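Local coordinates for protein type VI secretion system component (PDB 2P5Z) that probably forms part of the cell-puncturing spike of the type VI secretion apparatus, resembling the T4 phage tail proteins gp27 and gp5, at residues V135-I138 against L139-H143; S317-S320 against L321-P324; R300-H303 against E304-N308. All blocks are in the same frame, centred on the assembly; numbering follows the deposited sequence.

Contact 1. Residues V135-I138 against L139-H143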
loop_
_atom_site.group_PDB
_atom_site.type_symbol
_atom_site.label_atom_id
_atom_site.label_comp_id
_atom_site.label_asym_id
_atom_site.label_seq_id
_atom_site.Cartn_x
_atom_site.Cartn_y
_atom_site.Cartn_z
ATOM N N VAL A 135 -12.261 -3.479 25.806
ATOM C CA VAL A 135 -10.811 -3.674 25.791
ATOM C C VAL A 135 -10.375 -4.609 26.932
ATOM O O VAL A 135 -9.697 -5.630 26.701
ATOM C CB VAL A 135 -10.043 -2.325 25.782
ATOM C CG1 VAL A 135 -8.559 -2.552 26.000
ATOM C CG2 VAL A 135 -10.261 -1.610 24.458
ATOM N N GLU A 136 -10.832 -4.313 28.143
ATOM C CA GLU A 136 -10.605 -5.225 29.260
ATOM C C GLU A 136 -11.091 -6.676 29.018
ATOM O O GLU A 136 -10.393 -7.638 29.375
ATOM C CB GLU A 136 -11.184 -4.666 30.551
ATOM C CG GLU A 136 -10.818 -5.536 31.718
ATOM C CD GLU A 136 -10.994 -4.874 33.050
ATOM O OE1 GLU A 136 -11.144 -3.631 33.079
ATOM O OE2 GLU A 136 -10.959 -5.614 34.067
ATOM N N LYS A 137 -12.253 -6.828 28.383
ATOM C CA LYS A 137 -12.740 -8.159 28.011
ATOM C C LYS A 137 -11.778 -8.868 27.097
ATOM O O LYS A 137 -11.411 -10.000 27.377
ATOM C CB LYS A 137 -14.115 -8.115 27.342
ATOM C CG LYS A 137 -15.283 -8.023 28.284
ATOM C CD LYS A 137 -16.584 -8.223 27.514
ATOM C CE LYS A 137 -17.594 -9.057 28.303
ATOM N NZ LYS A 137 -17.433 -10.519 27.967
ATOM N N ILE A 138 -11.359 -8.205 26.017
ATOM C CA ILE A 138 -10.404 -8.796 25.061
ATOM C C ILE A 138 -9.096 -9.236 25.746
ATOM O O ILE A 138 -8.598 -10.350 25.507
ATOM C CB ILE A 138 -10.088 -7.805 23.939
ATOM C CG1 ILE A 138 -11.325 -7.561 23.078
ATOM C CG2 ILE A 138 -8.951 -8.319 23.053
ATOM C CD1 ILE A 138 -11.238 -8.236 21.745
ATOM N N LEU A 139 -8.584 -8.365 26.622
ATOM C CA LEU A 139 -7.417 -8.667 27.454
ATOM C C LEU A 139 -7.615 -9.890 28.344
ATOM O O LEU A 139 -6.811 -10.844 28.283
ATOM C CB LEU A 139 -7.005 -7.442 28.288
ATOM C CG LEU A 139 -6.408 -6.335 27.397
ATOM C CD1 LEU A 139 -6.061 -5.056 28.144
ATOM C CD2 LEU A 139 -5.198 -6.871 26.653
ATOM N N ARG A 140 -8.701 -9.890 29.123
ATOM C CA ARG A 140 -8.948 -10.970 30.084
ATOM C C ARG A 140 -9.425 -12.291 29.479
ATOM O O ARG A 140 -8.956 -13.357 29.878
ATOM C CB ARG A 140 -9.915 -10.520 31.169
ATOM C CG ARG A 140 -9.423 -9.337 32.003
ATOM C CD ARG A 140 -10.417 -9.081 33.073
ATOM N NE ARG A 140 -10.090 -8.018 34.015
ATOM C CZ ARG A 140 -9.353 -8.195 35.107
ATOM N NH1 ARG A 140 -9.141 -7.173 35.915
ATOM N NH2 ARG A 140 -8.814 -9.382 35.382
ATOM N N GLU A 141 -10.327 -12.234 28.505
ATOM C CA GLU A 141 -10.935 -13.465 27.996
ATOM C C GLU A 141 -10.033 -14.258 27.081
ATOM O O GLU A 141 -9.569 -15.326 27.447
ATOM C CB GLU A 141 -12.298 -13.183 27.371
ATOM C CG GLU A 141 -13.202 -12.523 28.383
ATOM C CD GLU A 141 -14.513 -12.046 27.840
ATOM O OE1 GLU A 141 -15.228 -11.363 28.600
ATOM O OE2 GLU A 141 -14.845 -12.344 26.673
ATOM N N ARG A 142 -9.744 -13.720 25.909
ATOM C CA ARG A 142 -8.909 -14.419 24.940
ATOM C C ARG A 142 -7.399 -14.422 25.296
ATOM O O ARG A 142 -6.632 -15.232 24.795
ATOM C CB ARG A 142 -9.181 -13.817 23.552
ATOM C CG ARG A 142 -8.458 -14.464 22.374
ATOM C CD ARG A 142 -8.794 -15.938 22.180
ATOM N NE ARG A 142 -8.095 -16.445 21.000
ATOM C CZ ARG A 142 -7.172 -17.402 21.008
ATOM N NH1 ARG A 142 -6.834 -18.015 22.139
ATOM N NH2 ARG A 142 -6.597 -17.759 19.865
ATOM N N HIS A 143 -6.947 -13.532 26.166
ATOM C CA HIS A 143 -5.490 -13.424 26.327
ATOM C C HIS A 143 -4.919 -13.703 27.728
ATOM O O HIS A 143 -3.710 -13.630 27.924
ATOM C CB HIS A 143 -4.961 -12.141 25.650
ATOM C CG HIS A 143 -5.303 -12.075 24.188
ATOM N ND1 HIS A 143 -4.644 -12.825 23.236
ATOM C CD2 HIS A 143 -6.285 -11.415 23.529
ATOM C CE1 HIS A 143 -5.177 -12.602 22.047
ATOM N NE2 HIS A 143 -6.175 -11.748 22.198
#
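Glu136 and Arg140 form a salt bridge one turn apart on helix 131-140. Arg140 NE gives a bond of 2.6 Å to Glu136 OE2, with an N-H...O angle of 160°. The oxygen uses its anti lone pair and lies in the guanidinium plane, at the edge. Arg140 NH1 adds a weak bond to the same Glu136 OE2. With CG anti to the backbone N (chi1 -174°) and the rest extended, the Glu136 side chain runs alongside that of Arg140, pointing the same way. The carboxylate and guanidinium planes are 36° apart. A second charged pair, Lys137 with Glu141, is doubtful in detail, because the place of Lys137 NZ is not secure.

The backbone bonds are i to i+4 bonds of an alpha-helix. Leu139 N binds Val135 O at 3.0 Å, Arg140 N binds Glu136 O at 2.8 Å, and Glu141 N binds Lys137 O at 2.7 Å.

On the buried side, Val135 CG1 meets Leu139 CD1 at 4.1 Å, and both residues touch Phe201 of strand 196-202. Ile138 packs on Val175 of helix 171-182. The His143 ring comes edge-on to the Ile138 carbonyl, with His143 CD2 3.2 Å from Ile138 O. The neighbouring ring atom, His143 NE2, is hydrogen-bonded to Asp171 OD2.

Contact 2. Residues S317-S320 against L321-P324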
loop_
_atom_site.group_PDB
_atom_site.type_symbol
_atom_site.label_atom_id
_atom_site.label_comp_id
_atom_site.label_asym_id
_atom_site.label_seq_id
_atom_site.Cartn_x
_atom_site.Cartn_y
_atom_site.Cartn_z
ATOM N N SER A 317 19.800 11.256 22.372
ATOM C CA SER A 317 20.145 11.130 23.776
ATOM C C SER A 317 20.906 9.849 24.119
ATOM O O SER A 317 20.948 8.888 23.326
ATOM C CB SER A 317 18.901 11.212 24.651
ATOM O OG SER A 317 19.274 11.324 26.012
ATOM N N THR A 318 21.504 9.863 25.315
ATOM C CA THR A 318 22.181 8.699 25.891
ATOM C C THR A 318 21.511 8.263 27.188
ATOM O O THR A 318 21.928 7.276 27.795
ATOM C CB THR A 318 23.681 8.985 26.220
ATOM O OG1 THR A 318 23.792 10.164 27.039
ATOM C CG2 THR A 318 24.496 9.153 24.960
ATOM N N SER A 319 20.513 9.026 27.632
ATOM C CA SER A 319 19.725 8.671 28.815
ATOM C C SER A 319 19.005 7.333 28.662
ATOM O O SER A 319 18.298 7.109 27.700
ATOM C CB SER A 319 18.698 9.753 29.132
ATOM O OG SER A 319 17.780 9.288 30.108
ATOM N N SER A 320 19.193 6.448 29.629
ATOM C CA SER A 320 18.570 5.136 29.614
ATOM C C SER A 320 17.207 5.228 30.271
ATOM O O SER A 320 16.428 4.272 30.255
ATOM C CB SER A 320 19.420 4.182 30.421
ATOM O OG SER A 320 19.531 4.654 31.755
ATOM N N LEU A 321 16.948 6.376 30.884
ATOM C CA LEU A 321 15.682 6.645 31.525
ATOM C C LEU A 321 14.632 7.149 30.526
ATOM O O LEU A 321 13.429 7.005 30.769
ATOM C CB LEU A 321 15.875 7.659 32.656
ATOM C CG LEU A 321 16.456 7.117 33.967
ATOM C CD1 LEU A 321 16.634 8.237 34.985
ATOM C CD2 LEU A 321 15.578 5.999 34.541
ATOM N N LEU A 322 15.093 7.720 29.409
ATOM C CA LEU A 322 14.216 8.366 28.428
ATOM C C LEU A 322 13.330 7.364 27.679
ATOM O O LEU A 322 13.812 6.391 27.089
ATOM C CB LEU A 322 15.030 9.209 27.444
ATOM C CG LEU A 322 14.351 10.505 26.995
ATOM C CD1 LEU A 322 14.517 11.567 28.057
ATOM C CD2 LEU A 322 14.915 11.016 25.691
ATOM N N MET A 323 12.028 7.627 27.706
ATOM C CA MET A 323 11.024 6.627 27.383
ATOM C C MET A 323 9.783 7.351 26.892
ATOM O O MET A 323 9.548 8.487 27.293
ATOM C CB MET A 323 10.663 5.908 28.673
ATOM C CG MET A 323 10.563 4.417 28.572
ATOM S SD MET A 323 9.945 3.753 30.129
ATOM C CE MET A 323 10.814 4.738 31.351
ATOM N N PRO A 324 8.981 6.699 26.030
ATOM C CA PRO A 324 7.643 7.188 25.738
ATOM C C PRO A 324 6.761 7.298 26.987
ATOM O O PRO A 324 6.712 6.377 27.812
ATOM C CB PRO A 324 7.088 6.117 24.804
ATOM C CG PRO A 324 8.268 5.553 24.153
ATOM C CD PRO A 324 9.289 5.495 25.239
#
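Ser319 OG meets the backbone amides of Leu321 and Leu322. Just before it comes an ST turn. Ser317 OG accepts from Ser319 N at 3.1 Å, and the bond is fairly straight at 162°. Both serines lie in the link between strands 311-317 and 326-330, with Ser317 at the end of the first strand.

Other parts of the chain add further bonds. Ser317 OG also bonds to Ala229 O, and Ser320 OG bonds to Glu228 OE2. Ser319 OG has a weak bond to Glu228 OE1, while Arg85 NE binds Ser320 O.

The bonds across the contact are weaker. Leu321 N reaches Ser319 OG at 3.1 Å and Leu322 N reaches the same oxygen at 3.2 Å. Both bonds are weak and bent, so one oxygen takes two amide N-H groups without a straight approach from either. Ser319 OG is placed opposite its own backbone N (chi1 169°). This brings it beside the carbonyl carbon and within reach of the amides of Leu321 and Leu322.

Packing lies around these bonds. Leu321 CB is 3.6 Å from Ser319 OG. Leu322 is buried, resting on Leu214 of strand 209-214 and on Leu360 and Phe362 of strand 359-366. It also turns back to the end of strand 311-317, where Leu322 CD2 lies 4.1 Å from Ser317 CB.

Contact 3. Residues R300-H303 against E304-N308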
loop_
_atom_site.group_PDB
_atom_site.type_symbol
_atom_site.label_atom_id
_atom_site.label_comp_id
_atom_site.label_asym_id
_atom_site.label_seq_id
_atom_site.Cartn_x
_atom_site.Cartn_y
_atom_site.Cartn_z
ATOM N N ARG A 300 -13.496 17.493 19.405
ATOM C CA ARG A 300 -12.416 17.911 20.289
ATOM C C ARG A 300 -11.219 16.973 20.170
ATOM O O ARG A 300 -10.083 17.440 20.071
ATOM C CB ARG A 300 -12.893 17.989 21.739
ATOM C CG ARG A 300 -11.990 18.818 22.649
ATOM C CD ARG A 300 -11.182 17.964 23.586
ATOM N NE ARG A 300 -11.958 17.485 24.725
ATOM C CZ ARG A 300 -11.677 16.375 25.405
ATOM N NH1 ARG A 300 -10.647 15.623 25.057
ATOM N NH2 ARG A 300 -12.432 16.003 26.429
ATOM N N ILE A 301 -11.492 15.666 20.174
ATOM C CA ILE A 301 -10.482 14.631 19.974
ATOM C C ILE A 301 -9.816 14.800 18.606
ATOM O O ILE A 301 -8.587 14.789 18.515
ATOM C CB ILE A 301 -11.076 13.183 20.112
ATOM C CG1 ILE A 301 -11.551 12.882 21.542
ATOM C CG2 ILE A 301 -10.078 12.107 19.658
ATOM C CD1 ILE A 301 -10.545 13.157 22.630
ATOM N N ARG A 302 -10.613 15.006 17.555
ATOM C CA ARG A 302 -10.061 15.105 16.198
ATOM C C ARG A 302 -9.241 16.384 15.966
ATOM O O ARG A 302 -8.373 16.424 15.094
ATOM C CB ARG A 302 -11.144 14.926 15.123
ATOM C CG ARG A 302 -12.003 16.159 14.848
ATOM C CD ARG A 302 -12.758 16.047 13.534
ATOM N NE ARG A 302 -12.023 15.211 12.585
ATOM C CZ ARG A 302 -11.960 15.422 11.274
ATOM N NH1 ARG A 302 -12.579 16.465 10.729
ATOM N NH2 ARG A 302 -11.263 14.588 10.509
ATOM N N HIS A 303 -9.496 17.410 16.771
ATOM C CA HIS A 303 -8.718 18.628 16.698
ATOM C C HIS A 303 -7.368 18.457 17.394
ATOM O O HIS A 303 -6.339 18.873 16.865
ATOM C CB HIS A 303 -9.485 19.796 17.318
ATOM C CG HIS A 303 -8.800 21.117 17.150
ATOM N ND1 HIS A 303 -8.439 21.913 18.221
ATOM C CD2 HIS A 303 -8.389 21.770 16.034
ATOM C CE1 HIS A 303 -7.856 23.009 17.768
ATOM N NE2 HIS A 303 -7.810 22.946 16.447
ATOM N N GLU A 304 -7.390 17.853 18.582
ATOM C CA GLU A 304 -6.178 17.526 19.326
ATOM C C GLU A 304 -5.242 16.606 18.526
ATOM O O GLU A 304 -4.016 16.716 18.624
ATOM C CB GLU A 304 -6.521 16.888 20.673
ATOM C CG GLU A 304 -7.205 17.814 21.676
ATOM C CD GLU A 304 -7.236 17.257 23.110
ATOM O OE1 GLU A 304 -6.575 16.232 23.406
ATOM O OE2 GLU A 304 -7.924 17.856 23.961
ATOM N N ARG A 305 -5.825 15.719 17.723
ATOM C CA ARG A 305 -5.063 14.835 16.848
ATOM C C ARG A 305 -4.387 15.618 15.720
ATOM O O ARG A 305 -3.282 15.271 15.308
ATOM C CB ARG A 305 -5.966 13.729 16.280
ATOM C CG ARG A 305 -5.225 12.528 15.693
ATOM C CD ARG A 305 -6.173 11.537 15.003
ATOM N NE ARG A 305 -7.098 10.896 15.944
ATOM C CZ ARG A 305 -8.428 10.923 15.856
ATOM N NH1 ARG A 305 -9.152 10.311 16.782
ATOM N NH2 ARG A 305 -9.038 11.548 14.853
ATOM N N TYR A 306 -5.052 16.669 15.229
ATOM C CA TYR A 306 -4.474 17.556 14.204
ATOM C C TYR A 306 -3.307 18.355 14.765
ATOM O O TYR A 306 -2.272 18.483 14.111
ATOM C CB TYR A 306 -5.519 18.500 13.597
ATOM C CG TYR A 306 -6.361 17.862 12.511
ATOM C CD1 TYR A 306 -5.806 16.934 11.622
ATOM C CD2 TYR A 306 -7.711 18.196 12.358
ATOM C CE1 TYR A 306 -6.578 16.344 10.618
ATOM C CE2 TYR A 306 -8.488 17.618 11.358
ATOM C CZ TYR A 306 -7.915 16.694 10.493
ATOM O OH TYR A 306 -8.679 16.120 9.500
ATOM N N LEU A 307 -3.482 18.860 15.984
ATOM C CA LEU A 307 -2.429 19.550 16.720
ATOM C C LEU A 307 -1.227 18.625 17.007
ATOM O O LEU A 307 -0.074 19.066 16.945
ATOM C CB LEU A 307 -2.995 20.140 18.014
ATOM C CG LEU A 307 -3.447 21.615 18.049
ATOM C CD1 LEU A 307 -3.898 22.181 16.700
ATOM C CD2 LEU A 307 -4.524 21.841 19.112
ATOM N N ASN A 308 -1.505 17.349 17.282
ATOM C CA ASN A 308 -0.468 16.341 17.477
ATOM C C ASN A 308 0.482 16.214 16.288
ATOM O O ASN A 308 1.696 16.178 16.464
ATOM C CB ASN A 308 -1.074 14.962 17.828
ATOM C CG ASN A 308 -1.200 14.738 19.341
ATOM O OD1 ASN A 308 -0.487 13.913 19.923
ATOM N ND2 ASN A 308 -2.094 15.493 19.986
#
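Arg300 and Glu304 lie side by side, one turn apart. Their salt bridge is long, with Arg300 NH1 3.7 Å from Glu304 OE2. The CD methylene of Arg300 is nearer to that oxygen than the guanidinium is. The stronger partner of Glu304 is Arg374, whose NE forms a salt bridge with Glu304 OE1.

Arg305 lies on another side of the helix. Arg305 NH1 bonds to Ser180 O and touches Ile301 CG2 at 3.5 Å.

The backbone bonds are those of an alpha-helix, here helix 298-308. Glu304 N binds Arg300 O at 3.1 Å. Arg305 N binds Ile301 O, and Leu307 N binds His303 O, each at 3.0 Å. Tyr306 N makes a weak bond to Arg302 O.

Glu304 O is gripped twice, by Asn308 N and by Asn308 ND2, from opposite faces of the carbonyl plane. The side-chain bond, Asn308 ND2 to Glu304 O, is 2.7 Å long. Asn308 ND2 also bonds to Gly372 O, and Asn308 OD1 accepts from Arg374 N.

On the exposed side, Arg302 CG lies between the backbone N and the carbonyl carbon (chi1 80°). The chain bends again at chi3, which brings the guanidinium beside the Tyr306 ring. Tyr306 CE2 stands over the centre of one guanidinium face, 4.1 Å above the plane. The two planes are 58° apart. Leu307 CD2 meets His303 CE1 at 3.8 Å.

In the fold
The three contacts come in the order contact 1, contact 3, contact 2 along the chain. All lie in the part that matches the phage tail baseplate protein GPD family, consistent with the resemblance to gp27. They are separate local contacts within it. Contacts 1 and 3 are on different helices, 131-140 and 298-308, with centres 28 Å apart. Contact 2 is in the loop between strands 311-317 and 326-330. Its centre is 27 Å from contact 3 and 31 Å from contact 1, across the centre of the chain. The nearest atoms of contacts 2 and 3 are about 12 Å apart. Helix 171-182 bridges two of them: it packs on contact 1, and its Ser180 bonds to contact 3.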